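Local coordinates for protein nitroreductase (Bacteroides fragilis NCTC 9343, PDB 3EK3) that binds flavin mononucleotide and probably catalyses flavin-dependent redox reactions with NADH or NADPH, at residues Asp29-Ile33 with Ser126-Ala130; Tyr39-Gly43 with Asp112-Ala116; Thr48-Val54 with Leu153-His159; Tyr88-Tyr92 with Cys132-Gln136. All coordinates share one frame. Residues are numbered along the deposited sequence.

Contacts 2 and 4 both border an FMN, but not the same one: contact 4 holds the pyrimidine end of the flavin bound by its own subunit, whereas contact 2 meets the dimethylbenzene ring and ribityl chain of the flavin held chiefly by the second subunit. Their centres lie about 21 Å apart, joined where Ala114 CB touches Trp133 CH2 at 4.0 Å. Contact 2 also touches contact 3, whose Trp49 CH2 lies 3.2 Å from Ala40 O. Contact 1 is more remote, the Ile129 side chain lying about 14 Å from a bound FMN, yet its segment 126-130 leads into strand 130-134 of contact 4. Contacts 3 and 4 reach this chain's outermost sheet strands, 50-54 and 130-134.

Contact 1: Asp29-Ile33 with Ser126-Ala130; sequences DLNAI and SLGIA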
loop_
_atom_site.group_PDB
_atom_site.type_symbol
_atom_site.label_atom_id
_atom_site.label_comp_id
_atom_site.label_asym_id
_atom_site.label_seq_id
_atom_site.Cartn_x
_atom_site.Cartn_y
_atom_site.Cartn_z
ATOM N N ASP A 29 -14.386 10.095 13.548
ATOM C CA ASP A 29 -13.967 8.898 12.793
ATOM C C ASP A 29 -13.219 9.275 11.535
ATOM O O ASP A 29 -12.189 8.685 11.231
ATOM C CB ASP A 29 -15.159 8.021 12.433
ATOM C CG ASP A 29 -15.777 7.336 13.656
ATOM O OD1 ASP A 29 -15.131 7.285 14.715
ATOM O OD2 ASP A 29 -16.911 6.843 13.552
ATOM N N LEU A 30 -13.713 10.271 10.817
ATOM C CA LEU A 30 -13.023 10.698 9.604
ATOM C C LEU A 30 -11.632 11.156 9.988
ATOM O O LEU A 30 -10.678 10.727 9.373
ATOM C CB LEU A 30 -13.785 11.794 8.874
ATOM C CG LEU A 30 -13.053 12.341 7.658
ATOM C CD1 LEU A 30 -12.787 11.208 6.651
ATOM C CD2 LEU A 30 -13.843 13.489 7.040
ATOM N N ASN A 31 -11.496 11.975 11.037
ATOM C CA ASN A 31 -10.157 12.441 11.444
ATOM C C ASN A 31 -9.202 11.298 11.830
ATOM O O ASN A 31 -8.035 11.307 11.465
ATOM C CB ASN A 31 -10.242 13.424 12.600
ATOM C CG ASN A 31 -10.804 14.770 12.180
ATOM O OD1 ASN A 31 -10.573 15.231 11.064
ATOM N ND2 ASN A 31 -11.495 15.432 13.105
ATOM N N ALA A 32 -9.727 10.311 12.533
ATOM C CA ALA A 32 -8.943 9.130 12.943
ATOM C C ALA A 32 -8.480 8.341 11.735
ATOM O O ALA A 32 -7.344 7.841 11.705
ATOM C CB ALA A 32 -9.767 8.228 13.843
ATOM N N ILE A 33 -9.364 8.205 10.748
ATOM C CA ILE A 33 -9.039 7.476 9.511
ATOM C C ILE A 33 -7.979 8.233 8.693
ATOM O O ILE A 33 -7.015 7.646 8.216
ATOM C CB ILE A 33 -10.318 7.267 8.658
ATOM C CG1 ILE A 33 -11.247 6.249 9.325
ATOM C CG2 ILE A 33 -9.995 6.810 7.259
ATOM C CD1 ILE A 33 -12.688 6.245 8.759
ATOM N N SER A 126 -11.848 -0.850 11.675
ATOM C CA SER A 126 -11.805 -0.914 13.158
ATOM C C SER A 126 -12.862 -0.046 13.824
ATOM O O SER A 126 -13.162 -0.256 14.994
ATOM C CB SER A 126 -10.431 -0.518 13.693
ATOM O OG SER A 126 -10.290 0.887 13.678
ATOM N N LEU A 127 -13.436 0.890 13.077
ATOM C CA LEU A 127 -14.466 1.810 13.555
ATOM C C LEU A 127 -15.884 1.495 13.050
ATOM O O LEU A 127 -16.821 2.289 13.242
ATOM C CB LEU A 127 -14.065 3.218 13.151
ATOM C CG LEU A 127 -12.782 3.759 13.800
ATOM C CD1 LEU A 127 -12.284 5.003 13.035
ATOM C CD2 LEU A 127 -12.964 4.084 15.258
ATOM N N GLY A 128 -16.042 0.333 12.419
ATOM C CA GLY A 128 -17.309 -0.065 11.798
ATOM C C GLY A 128 -17.747 0.662 10.544
ATOM O O GLY A 128 -18.919 0.614 10.167
ATOM N N ILE A 129 -16.775 1.291 9.900
ATOM C CA ILE A 129 -16.972 2.088 8.699
ATOM C C ILE A 129 -16.501 1.299 7.478
ATOM O O ILE A 129 -15.354 0.846 7.430
ATOM C CB ILE A 129 -16.212 3.422 8.846
ATOM C CG1 ILE A 129 -16.960 4.330 9.824
ATOM C CG2 ILE A 129 -16.005 4.098 7.470
ATOM C CD1 ILE A 129 -16.163 5.532 10.310
ATOM N N ALA A 130 -17.410 1.097 6.525
ATOM C CA ALA A 130 -17.108 0.399 5.277
ATOM C C ALA A 130 -16.247 1.273 4.401
ATOM O O ALA A 130 -16.287 2.505 4.489
ATOM C CB ALA A 130 -18.415 0.038 4.515
HETATM O O HOH W 1 -17.126 4.571 14.694
#
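Leu127 lays its side chain over one side of helix 27-38, where its CD1 lies 4.2 Å from Ala32 CB and 4.0 Å from Ile33 CG1. Two residues on, Ile129 projects toward the same helix; its CD1 is 3.9 Å from Ile33 CD1 and 3.4 Å from Asp29 CB. Gly128 separates the two as the C-prime residue of a Schellman motif that ends helix 109-126, and its positive phi turns the chain toward strand 130-134. Leu127 and Ile129 can therefore both face the helix surface made by Asp29, Ala32 and Ile33. Beyond them, Ile33 and Ile129 continue inward onto Ala124 and Leu167, while Leu8 of the second subunit packs on Ala32. The polar component is a water that donates to Asp29 OD2 at 2.6 Å and to Leu127 O at 2.7 Å. With no direct hydrogen bond between the segments, their association rests on aliphatic packing, and the carboxylate reaches the opposing backbone through water.

Contact 2: Tyr39-Gly43 with Asp112-Ala116; sequences YAPSG and DCACA. With FMN (flavin mononucleotide), chain B.
Residues 39-43 form an irregular segment after helix 27-38. From Ala40 to Gly43 the backbone is extended, with phi/psi of -61/153 at Ala40, -71/149 at Pro41, -137/148 at Ser42 and -59/131 at Gly43. It runs beside one turn of helix 109-126, residues 112-116, in the opposite chain sense: Ala40 CA is 4.9 Å from Ala116 CA and Ser42 CA is 5.0 Å from Asp112 CA. Within the helix, Ala116 N bonds to Asp112 O at 3.2 Å. Ala40 CB points at the helix, 3.3 Å from Ala116 N and 4.0 Å from both Cys115 CB and Ala116 CB. Pro41, with its ring C-gamma endo, places CG 4.0 Å from Cys115 SG, the cysteine being in the m rotamer. Asp112 is also m, with chi2 near 0°; its OD1 accepts a hydrogen bond from Gly43 N at 3.0 Å, and a water donates to Asp112 OD2 at 2.6 Å and to Gly43 O at 2.8 Å. The flavin lies along residues 41-43: Pro41 CB is 3.1 Å from FMN O3', Ser42 O 3.4 Å from C2' and Gly43 N 3.3 Å from C8. Arg14 and Lys179 of the second subunit bind this FMN and also Tyr39 O. Such a flavin site at a subunit interface is characteristic of the dimeric nitroreductase fold.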
loop_
_atom_site.group_PDB
_atom_site.type_symbol
_atom_site.label_atom_id
_atom_site.label_comp_id
_atom_site.label_asym_id
_atom_site.label_seq_id
_atom_site.Cartn_x
_atom_site.Cartn_y
_atom_site.Cartn_z
ATOM N N TYR A 39 0.039 8.470 8.970
ATOM C CA TYR A 39 1.051 7.665 9.663
ATOM C C TYR A 39 1.649 6.495 8.863
ATOM O O TYR A 39 2.569 5.797 9.346
ATOM C CB TYR A 39 0.474 7.167 11.007
ATOM C CG TYR A 39 0.684 8.135 12.139
ATOM C CD1 TYR A 39 -0.166 9.227 12.328
ATOM C CD2 TYR A 39 1.750 7.980 13.009
ATOM C CE1 TYR A 39 0.049 10.121 13.360
ATOM C CE2 TYR A 39 1.982 8.880 14.031
ATOM C CZ TYR A 39 1.130 9.953 14.199
ATOM O OH TYR A 39 1.336 10.834 15.230
ATOM N N ALA A 40 1.180 6.310 7.624
ATOM C CA ALA A 40 1.761 5.341 6.713
ATOM C C ALA A 40 3.244 5.643 6.412
ATOM O O ALA A 40 3.711 6.797 6.469
ATOM C CB ALA A 40 0.940 5.268 5.350
ATOM N N PRO A 41 3.997 4.599 6.079
ATOM C CA PRO A 41 5.365 4.813 5.711
ATOM C C PRO A 41 5.366 5.502 4.352
ATOM O O PRO A 41 4.423 5.298 3.571
ATOM C CB PRO A 41 5.931 3.390 5.564
ATOM C CG PRO A 41 4.733 2.511 5.278
ATOM C CD PRO A 41 3.594 3.173 6.046
ATOM N N SER A 42 6.368 6.330 4.127
ATOM C CA SER A 42 6.625 6.912 2.784
ATOM C C SER A 42 8.083 6.886 2.483
ATOM O O SER A 42 8.934 7.044 3.362
ATOM C CB SER A 42 6.073 8.345 2.667
ATOM O OG SER A 42 6.760 9.278 3.499
ATOM N N GLY A 43 8.417 6.735 1.191
ATOM C CA GLY A 43 9.799 6.644 0.795
ATOM C C GLY A 43 10.518 7.893 1.220
ATOM O O GLY A 43 10.017 9.008 0.977
ATOM N N ASP A 112 3.640 4.766 -1.915
ATOM C CA ASP A 112 3.344 5.595 -0.728
ATOM C C ASP A 112 1.824 5.665 -0.519
ATOM O O ASP A 112 1.322 5.454 0.565
ATOM C CB ASP A 112 3.811 7.049 -0.913
ATOM C CG ASP A 112 5.313 7.252 -0.799
ATOM O OD1 ASP A 112 6.086 6.305 -0.578
ATOM O OD2 ASP A 112 5.700 8.432 -0.936
ATOM N N CYS A 113 1.119 6.050 -1.570
ATOM C CA CYS A 113 -0.324 6.264 -1.502
ATOM C C CYS A 113 -1.060 5.012 -1.097
ATOM O O CYS A 113 -1.980 5.084 -0.300
ATOM C CB CYS A 113 -0.878 6.762 -2.827
ATOM S SG CYS A 113 -0.286 8.425 -3.224
ATOM N N ALA A 114 -0.640 3.863 -1.645
ATOM C CA ALA A 114 -1.295 2.587 -1.328
ATOM C C ALA A 114 -1.118 2.250 0.139
ATOM O O ALA A 114 -2.053 1.707 0.816
ATOM C CB ALA A 114 -0.739 1.456 -2.245
ATOM N N CYS A 115 0.068 2.553 0.673
ATOM C CA CYS A 115 0.273 2.314 2.124
ATOM C C CYS A 115 -0.687 3.135 2.973
ATOM O O CYS A 115 -1.272 2.638 3.940
ATOM C CB CYS A 115 1.705 2.587 2.540
ATOM S SG CYS A 115 2.914 1.393 1.931
ATOM N N ALA A 116 -0.817 4.405 2.636
ATOM C CA ALA A 116 -1.732 5.333 3.303
ATOM C C ALA A 116 -3.166 4.799 3.192
ATOM O O ALA A 116 -3.924 4.745 4.172
ATOM C CB ALA A 116 -1.608 6.755 2.657
HETATM N N1 FMN B . 13.515 2.293 4.485
HETATM C C2 FMN B . 14.762 1.740 4.311
HETATM O O2 FMN B . 15.545 1.653 5.261
HETATM N N3 FMN B . 15.193 1.302 3.077
HETATM C C4 FMN B . 14.379 1.419 2.003
HETATM O O4 FMN B . 14.718 0.816 0.971
HETATM C C4A FMN B . 13.100 1.965 2.177
HETATM N N5 FMN B . 12.254 2.071 1.103
HETATM C C5A FMN B . 10.975 2.574 1.239
HETATM C C6 FMN B . 10.135 2.627 0.126
HETATM C C7 FMN B . 8.828 3.094 0.241
HETATM C C7M FMN B . 7.845 2.960 -0.922
HETATM C C8 FMN B . 8.358 3.476 1.504
HETATM C C8M FMN B . 6.867 3.528 1.741
HETATM C C9 FMN B . 9.203 3.417 2.616
HETATM C C9A FMN B . 10.514 2.963 2.502
HETATM N N10 FMN B . 11.392 2.907 3.598
HETATM C C10 FMN B . 12.649 2.372 3.439
HETATM C "C1'" FMN B . 10.936 3.307 4.980
HETATM C "C2'" FMN B . 10.803 4.832 5.077
HETATM O "O2'" FMN B . 12.086 5.428 5.160
HETATM C "C3'" FMN B . 10.028 5.144 6.346
HETATM O "O3'" FMN B . 8.699 4.711 6.158
HETATM C "C4'" FMN B . 9.992 6.652 6.663
HETATM O "O4'" FMN B . 11.289 7.114 7.018
HETATM C "C5'" FMN B . 9.020 6.946 7.803
HETATM O "O5'" FMN B . 9.449 6.299 8.994
HETATM P P FMN B . 8.504 5.260 9.802
HETATM O O1P FMN B . 7.194 5.913 10.011
HETATM O O2P FMN B . 9.256 4.819 11.071
HETATM O O3P FMN B . 8.220 4.081 8.906
HETATM O O HOH W 2 8.196 9.269 -1.106
#

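Contact 3: Thr48-Val54 with Leu153-His159; sequences TWHFTAV and LGVPENH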
loop_
_atom_site.group_PDB
_atom_site.type_symbol
_atom_site.label_atom_id
_atom_site.label_comp_id
_atom_site.label_asym_id
_atom_site.label_seq_id
_atom_site.Cartn_x
_atom_site.Cartn_y
_atom_site.Cartn_z
ATOM N N THR A 48 5.029 13.558 0.684
ATOM C CA THR A 48 4.625 14.493 -0.348
ATOM C C THR A 48 3.149 14.302 -0.739
ATOM O O THR A 48 2.597 15.077 -1.516
ATOM C CB THR A 48 5.533 14.374 -1.594
ATOM O OG1 THR A 48 5.700 12.984 -1.905
ATOM C CG2 THR A 48 6.878 14.995 -1.314
ATOM N N TRP A 49 2.529 13.260 -0.210
ATOM C CA TRP A 49 1.126 12.952 -0.496
ATOM C C TRP A 49 0.185 14.062 -0.024
ATOM O O TRP A 49 0.532 14.907 0.816
ATOM C CB TRP A 49 0.697 11.634 0.172
ATOM C CG TRP A 49 1.180 11.406 1.611
ATOM C CD1 TRP A 49 1.284 12.329 2.625
ATOM C CD2 TRP A 49 1.630 10.177 2.156
ATOM N NE1 TRP A 49 1.774 11.746 3.741
ATOM C CE2 TRP A 49 1.997 10.419 3.487
ATOM C CE3 TRP A 49 1.756 8.879 1.654
ATOM C CZ2 TRP A 49 2.498 9.423 4.304
ATOM C CZ3 TRP A 49 2.233 7.893 2.481
ATOM C CH2 TRP A 49 2.602 8.173 3.784
ATOM N N HIS A 50 -1.025 14.041 -0.569
ATOM C CA HIS A 50 -2.119 14.847 -0.051
ATOM C C HIS A 50 -3.365 13.979 0.005
ATOM O O HIS A 50 -3.566 13.125 -0.848
ATOM C CB HIS A 50 -2.415 16.056 -0.941
ATOM C CG HIS A 50 -3.079 17.181 -0.212
ATOM N ND1 HIS A 50 -2.376 18.090 0.550
ATOM C CD2 HIS A 50 -4.383 17.522 -0.099
ATOM C CE1 HIS A 50 -3.225 18.942 1.108
ATOM N NE2 HIS A 50 -4.449 18.613 0.734
ATOM N N PHE A 51 -4.179 14.239 1.020
ATOM C CA PHE A 51 -5.408 13.532 1.276
ATOM C C PHE A 51 -6.544 14.550 1.251
ATOM O O PHE A 51 -6.641 15.370 2.153
ATOM C CB PHE A 51 -5.351 12.869 2.654
ATOM C CG PHE A 51 -4.068 12.091 2.929
ATOM C CD1 PHE A 51 -3.727 11.013 2.168
ATOM C CD2 PHE A 51 -3.194 12.477 3.948
ATOM C CE1 PHE A 51 -2.568 10.285 2.436
ATOM C CE2 PHE A 51 -2.016 11.753 4.218
ATOM C CZ PHE A 51 -1.706 10.660 3.425
ATOM N N THR A 52 -7.378 14.505 0.212
ATOM C CA THR A 52 -8.477 15.451 0.032
ATOM C C THR A 52 -9.775 14.704 0.298
ATOM O O THR A 52 -10.246 13.930 -0.533
ATOM C CB THR A 52 -8.460 16.090 -1.389
ATOM O OG1 THR A 52 -7.164 16.646 -1.628
ATOM C CG2 THR A 52 -9.487 17.215 -1.480
ATOM N N ALA A 53 -10.319 14.896 1.503
ATOM C CA ALA A 53 -11.527 14.217 1.917
ATOM C C ALA A 53 -12.735 15.025 1.467
ATOM O O ALA A 53 -12.983 16.116 1.966
ATOM C CB ALA A 53 -11.548 13.999 3.437
ATOM N N VAL A 54 -13.485 14.495 0.510
ATOM C CA VAL A 54 -14.650 15.174 -0.016
ATOM C C VAL A 54 -15.904 14.549 0.591
ATOM O O VAL A 54 -16.199 13.386 0.337
ATOM C CB VAL A 54 -14.724 15.095 -1.549
ATOM C CG1 VAL A 54 -15.942 15.898 -2.094
ATOM C CG2 VAL A 54 -13.425 15.612 -2.155
ATOM N N LEU A 153 -11.158 21.450 -5.746
ATOM C CA LEU A 153 -11.310 20.724 -4.472
ATOM C C LEU A 153 -10.079 20.852 -3.580
ATOM O O LEU A 153 -10.132 20.545 -2.402
ATOM C CB LEU A 153 -11.584 19.242 -4.741
ATOM C CG LEU A 153 -12.946 18.939 -5.347
ATOM C CD1 LEU A 153 -12.896 17.485 -5.826
ATOM C CD2 LEU A 153 -14.085 19.186 -4.315
ATOM N N GLY A 154 -8.954 21.247 -4.146
ATOM C CA GLY A 154 -7.725 21.383 -3.353
ATOM C C GLY A 154 -6.671 20.323 -3.584
ATOM O O GLY A 154 -5.671 20.285 -2.876
ATOM N N VAL A 155 -6.869 19.466 -4.581
ATOM C CA VAL A 155 -5.804 18.536 -4.989
ATOM C C VAL A 155 -4.673 19.352 -5.662
ATOM O O VAL A 155 -4.922 20.161 -6.568
ATOM C CB VAL A 155 -6.307 17.474 -5.988
ATOM C CG1 VAL A 155 -5.150 16.544 -6.395
ATOM C CG2 VAL A 155 -7.478 16.654 -5.413
ATOM N N PRO A 156 -3.416 19.206 -5.174
ATOM C CA PRO A 156 -2.345 19.956 -5.800
ATOM C C PRO A 156 -2.204 19.704 -7.286
ATOM O O PRO A 156 -2.290 18.571 -7.737
ATOM C CB PRO A 156 -1.089 19.481 -5.048
ATOM C CG PRO A 156 -1.567 19.069 -3.749
ATOM C CD PRO A 156 -2.938 18.450 -4.011
ATOM N N GLU A 157 -1.975 20.768 -8.024
ATOM C CA GLU A 157 -1.906 20.680 -9.474
ATOM C C GLU A 157 -0.765 19.837 -9.990
ATOM O O GLU A 157 -0.840 19.360 -11.114
ATOM C CB GLU A 157 -1.825 22.069 -10.088
ATOM C CG GLU A 157 -3.108 22.827 -9.835
ATOM C CD GLU A 157 -3.129 24.207 -10.439
ATOM O OE1 GLU A 157 -3.210 24.318 -11.681
ATOM O OE2 GLU A 157 -3.080 25.176 -9.657
ATOM N N ASN A 158 0.290 19.687 -9.192
ATOM C CA ASN A 158 1.450 18.879 -9.558
ATOM C C ASN A 158 1.348 17.429 -9.092
ATOM O O ASN A 158 2.310 16.679 -9.205
ATOM C CB ASN A 158 2.736 19.513 -8.983
ATOM C CG ASN A 158 2.814 19.399 -7.485
ATOM O OD1 ASN A 158 1.858 19.694 -6.787
ATOM N ND2 ASN A 158 3.947 18.936 -6.982
ATOM N N HIS A 159 0.196 17.045 -8.559
ATOM C CA HIS A 159 -0.012 15.684 -8.092
ATOM C C HIS A 159 -0.766 14.898 -9.123
ATOM O O HIS A 159 -1.561 15.456 -9.890
ATOM C CB HIS A 159 -0.833 15.701 -6.816
ATOM C CG HIS A 159 -0.032 15.952 -5.578
ATOM N ND1 HIS A 159 -0.465 15.568 -4.322
ATOM C CD2 HIS A 159 1.172 16.548 -5.406
ATOM C CE1 HIS A 159 0.447 15.918 -3.429
ATOM N NE2 HIS A 159 1.450 16.516 -4.064
#
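Apolar and van der Waals packing makes up most of this contact. His50, Thr52 and Val54, on one side of strand 50-54, point at segment 153-159. Val54 CG2 meets Leu153 CD1 at 4.2 Å, Thr52 CG2 lies 3.5 Å from Leu153 O, and Thr52 OG1 is 3.8 Å from Val155 CG2. His50 CB packs on Pro156 CD at 3.9 Å. Gly154, at positive phi, ends the preceding helix in a Schellman motif; a CB there would press on the carbonyl of Leu153. Gly154 O lies 4.1 Å from His50 CD2.

The imidazole of His159 packs against the backbone of residues 48-50, where the strand begins. Its CE1 lies 3.0 Å from Thr48 O and 3.7 Å from His50 N, the latter at the ring edge. Thr48 O is also 3.1 Å from His159 NE2, but the angle is too poor for a hydrogen bond, and none links the segments. His159 ND1 instead bonds to Ser101, while His50 NE2 bonds to Thr187 of the second subunit. His159 ends a type I turn that starts at Pro156, with His159 N hydrogen-bonded to Pro156 O at 3.0 Å.

The contact thus sets the connection between helix 144-153 and strand 160-168 against strand 50-54, outermost within its own chain. That strand pairs antiparallel with 96-102 and parallel with a strand of the second subunit, while Trp49 and Phe51 project onto helix 109-126.

Contact 4: Tyr88-Tyr92 with Cys132-Gln136; sequences YCCYY and CWINQ. With FMN (flavin mononucleotide), chain C.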
loop_
_atom_site.group_PDB
_atom_site.type_symbol
_atom_site.label_atom_id
_atom_site.label_comp_id
_atom_site.label_asym_id
_atom_site.label_seq_id
_atom_site.Cartn_x
_atom_site.Cartn_y
_atom_site.Cartn_z
ATOM N N TYR A 88 -24.123 5.068 -13.605
ATOM C CA TYR A 88 -22.789 4.756 -13.125
ATOM C C TYR A 88 -22.283 5.781 -12.121
ATOM O O TYR A 88 -22.338 6.993 -12.400
ATOM C CB TYR A 88 -21.818 4.721 -14.301
ATOM C CG TYR A 88 -20.417 4.442 -13.839
ATOM C CD1 TYR A 88 -20.047 3.176 -13.394
ATOM C CD2 TYR A 88 -19.468 5.450 -13.821
ATOM C CE1 TYR A 88 -18.743 2.931 -12.964
ATOM C CE2 TYR A 88 -18.173 5.212 -13.412
ATOM C CZ TYR A 88 -17.819 3.960 -12.981
ATOM O OH TYR A 88 -16.527 3.738 -12.570
ATOM N N CYS A 89 -21.851 5.295 -10.960
ATOM C CA CYS A 89 -21.231 6.111 -9.924
ATOM C C CYS A 89 -20.011 5.364 -9.423
ATOM O O CYS A 89 -20.134 4.324 -8.779
ATOM C CB CYS A 89 -22.190 6.355 -8.768
ATOM S SG CYS A 89 -21.503 7.359 -7.497
ATOM N N CYS A 90 -18.825 5.880 -9.738
ATOM C CA CYS A 90 -17.597 5.181 -9.417
ATOM C C CYS A 90 -17.412 4.980 -7.922
ATOM O O CYS A 90 -16.770 4.016 -7.528
ATOM C CB CYS A 90 -16.374 5.866 -10.035
ATOM S SG CYS A 90 -15.965 7.512 -9.383
ATOM N N TYR A 91 -17.991 5.842 -7.091
ATOM C CA TYR A 91 -17.801 5.736 -5.638
ATOM C C TYR A 91 -19.010 5.146 -4.918
ATOM O O TYR A 91 -19.104 5.169 -3.689
ATOM C CB TYR A 91 -17.383 7.095 -5.006
ATOM C CG TYR A 91 -18.419 8.164 -5.180
ATOM C CD1 TYR A 91 -18.478 8.902 -6.337
ATOM C CD2 TYR A 91 -19.391 8.385 -4.235
ATOM C CE1 TYR A 91 -19.450 9.830 -6.542
ATOM C CE2 TYR A 91 -20.367 9.319 -4.428
ATOM C CZ TYR A 91 -20.397 10.049 -5.593
ATOM O OH TYR A 91 -21.385 10.993 -5.850
ATOM N N TYR A 92 -19.933 4.566 -5.680
ATOM C CA TYR A 92 -21.049 3.815 -5.109
ATOM C C TYR A 92 -21.939 4.601 -4.141
ATOM O O TYR A 92 -22.523 4.022 -3.251
ATOM C CB TYR A 92 -20.533 2.534 -4.433
ATOM C CG TYR A 92 -19.640 1.728 -5.347
ATOM C CD1 TYR A 92 -20.137 1.152 -6.492
ATOM C CD2 TYR A 92 -18.308 1.555 -5.055
ATOM C CE1 TYR A 92 -19.322 0.396 -7.353
ATOM C CE2 TYR A 92 -17.471 0.825 -5.893
ATOM C CZ TYR A 92 -17.979 0.254 -7.045
ATOM O OH TYR A 92 -17.150 -0.488 -7.876
ATOM N N CYS A 132 -13.928 1.214 0.295
ATOM C CA CYS A 132 -13.532 0.608 -0.982
ATOM C C CYS A 132 -12.501 1.461 -1.696
ATOM O O CYS A 132 -12.601 2.686 -1.668
ATOM C CB CYS A 132 -14.765 0.450 -1.882
ATOM S SG CYS A 132 -14.612 -0.637 -3.323
ATOM N N TRP A 133 -11.546 0.813 -2.377
ATOM C CA TRP A 133 -10.644 1.481 -3.300
ATOM C C TRP A 133 -11.465 1.912 -4.496
ATOM O O TRP A 133 -12.121 1.097 -5.119
ATOM C CB TRP A 133 -9.536 0.522 -3.786
ATOM C CG TRP A 133 -8.435 1.198 -4.518
ATOM C CD1 TRP A 133 -8.505 1.816 -5.728
ATOM C CD2 TRP A 133 -7.065 1.286 -4.102
ATOM N NE1 TRP A 133 -7.282 2.313 -6.074
ATOM C CE2 TRP A 133 -6.367 1.992 -5.102
ATOM C CE3 TRP A 133 -6.362 0.818 -2.988
ATOM C CZ2 TRP A 133 -5.014 2.279 -4.994
ATOM C CZ3 TRP A 133 -5.023 1.087 -2.881
ATOM C CH2 TRP A 133 -4.345 1.795 -3.899
ATOM N N ILE A 134 -11.392 3.192 -4.830
ATOM C CA ILE A 134 -11.968 3.741 -6.042
ATOM C C ILE A 134 -10.810 4.213 -6.934
ATOM O O ILE A 134 -10.099 5.150 -6.564
ATOM C CB ILE A 134 -12.938 4.902 -5.686
ATOM C CG1 ILE A 134 -13.905 4.461 -4.543
ATOM C CG2 ILE A 134 -13.663 5.374 -6.911
ATOM C CD1 ILE A 134 -14.777 3.225 -4.907
ATOM N N ASN A 135 -10.615 3.528 -8.073
ATOM C CA ASN A 135 -9.433 3.734 -8.940
ATOM C C ASN A 135 -9.649 4.633 -10.138
ATOM O O ASN A 135 -8.722 4.851 -10.895
ATOM C CB ASN A 135 -8.912 2.374 -9.408
ATOM C CG ASN A 135 -7.390 2.337 -9.581
ATOM O OD1 ASN A 135 -6.651 2.969 -8.824
ATOM N ND2 ASN A 135 -6.935 1.552 -10.539
ATOM N N GLN A 136 -10.848 5.180 -10.323
ATOM C CA GLN A 136 -11.186 5.801 -11.604
ATOM C C GLN A 136 -10.522 7.151 -11.844
ATOM O O GLN A 136 -10.497 7.617 -12.989
ATOM C CB GLN A 136 -12.704 5.904 -11.793
ATOM C CG GLN A 136 -13.322 4.575 -12.096
ATOM C CD GLN A 136 -13.181 3.594 -10.965
ATOM O OE1 GLN A 136 -13.556 3.892 -9.827
ATOM N NE2 GLN A 136 -12.666 2.380 -11.266
HETATM N N1 FMN C . -12.849 -1.863 -6.280
HETATM C C2 FMN C . -13.783 -1.108 -6.949
HETATM O O2 FMN C . -14.989 -1.294 -6.760
HETATM N N3 FMN C . -13.416 -0.153 -7.873
HETATM C C4 FMN C . -12.105 0.052 -8.138
HETATM O O4 FMN C . -11.815 1.061 -8.802
HETATM C C4A FMN C . -11.146 -0.702 -7.448
HETATM N N5 FMN C . -9.813 -0.493 -7.688
HETATM C C5A FMN C . -8.837 -1.192 -7.006
HETATM C C6 FMN C . -7.492 -0.917 -7.256
HETATM C C7 FMN C . -6.487 -1.580 -6.555
HETATM C C7M FMN C . -5.029 -1.139 -6.675
HETATM C C8 FMN C . -6.852 -2.502 -5.565
HETATM C C8M FMN C . -5.843 -2.866 -4.502
HETATM C C9 FMN C . -8.202 -2.770 -5.317
HETATM C C9A FMN C . -9.208 -2.119 -6.024
HETATM N N10 FMN C . -10.572 -2.377 -5.808
HETATM C C10 FMN C . -11.521 -1.643 -6.480
HETATM C "C1'" FMN C . -11.018 -3.362 -4.754
HETATM C "C2'" FMN C . -10.750 -4.798 -5.218
HETATM O "O2'" FMN C . -11.700 -5.180 -6.197
HETATM C "C3'" FMN C . -10.894 -5.705 -4.008
HETATM O "O3'" FMN C . -9.817 -5.436 -3.136
HETATM C "C4'" FMN C . -10.838 -7.200 -4.377
HETATM O "O4'" FMN C . -11.989 -7.568 -5.128
HETATM C "C5'" FMN C . -10.753 -8.068 -3.124
HETATM O "O5'" FMN C . -11.918 -7.898 -2.328
HETATM P P FMN C . -11.846 -7.424 -0.780
HETATM O O1P FMN C . -10.870 -8.292 -0.088
HETATM O O2P FMN C . -13.278 -7.422 -0.214
HETATM O O3P FMN C . -11.247 -6.040 -0.734
HETATM O O HOH W 3 -15.093 1.994 -8.580
#
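Ile134 is the principal bump, filling a hollow formed by the type I turn from Cys89 to Tyr92. Its CD1 sits 3.4 Å from Cys90 O, 4.0 Å from Tyr91 CA and 3.7 Å from Tyr92 CE2, while its CG2 lies 4.0 Å from Cys90 SG. Cys132 continues the strand's surface along the tyrosine, with its SG 4.1 Å from Tyr92 CE2 in an oblique sulfur-aromatic contact. At the other end, Gln136 fits between Cys90 and Tyr88: OE1 is 3.4 Å from Cys90 CB, and CG is 3.3 Å from Tyr88 OH. A water occupies the remaining gap, donating to Cys90 O and Gln136 OE1 and accepting from FMN N3. Around the same pyrimidine edge, Tyr92 OH donates to FMN O2 at 2.6 Å, while Asn135 N and Gln136 NE2 reach O4 at 2.8 and 2.9 Å. Trp133 points away from residues 88-92 and sets a ring face against FMN C6. Tyr92 and residues 132-136, backed by the turn, line the flavin pocket of a nitroreductase-family fold.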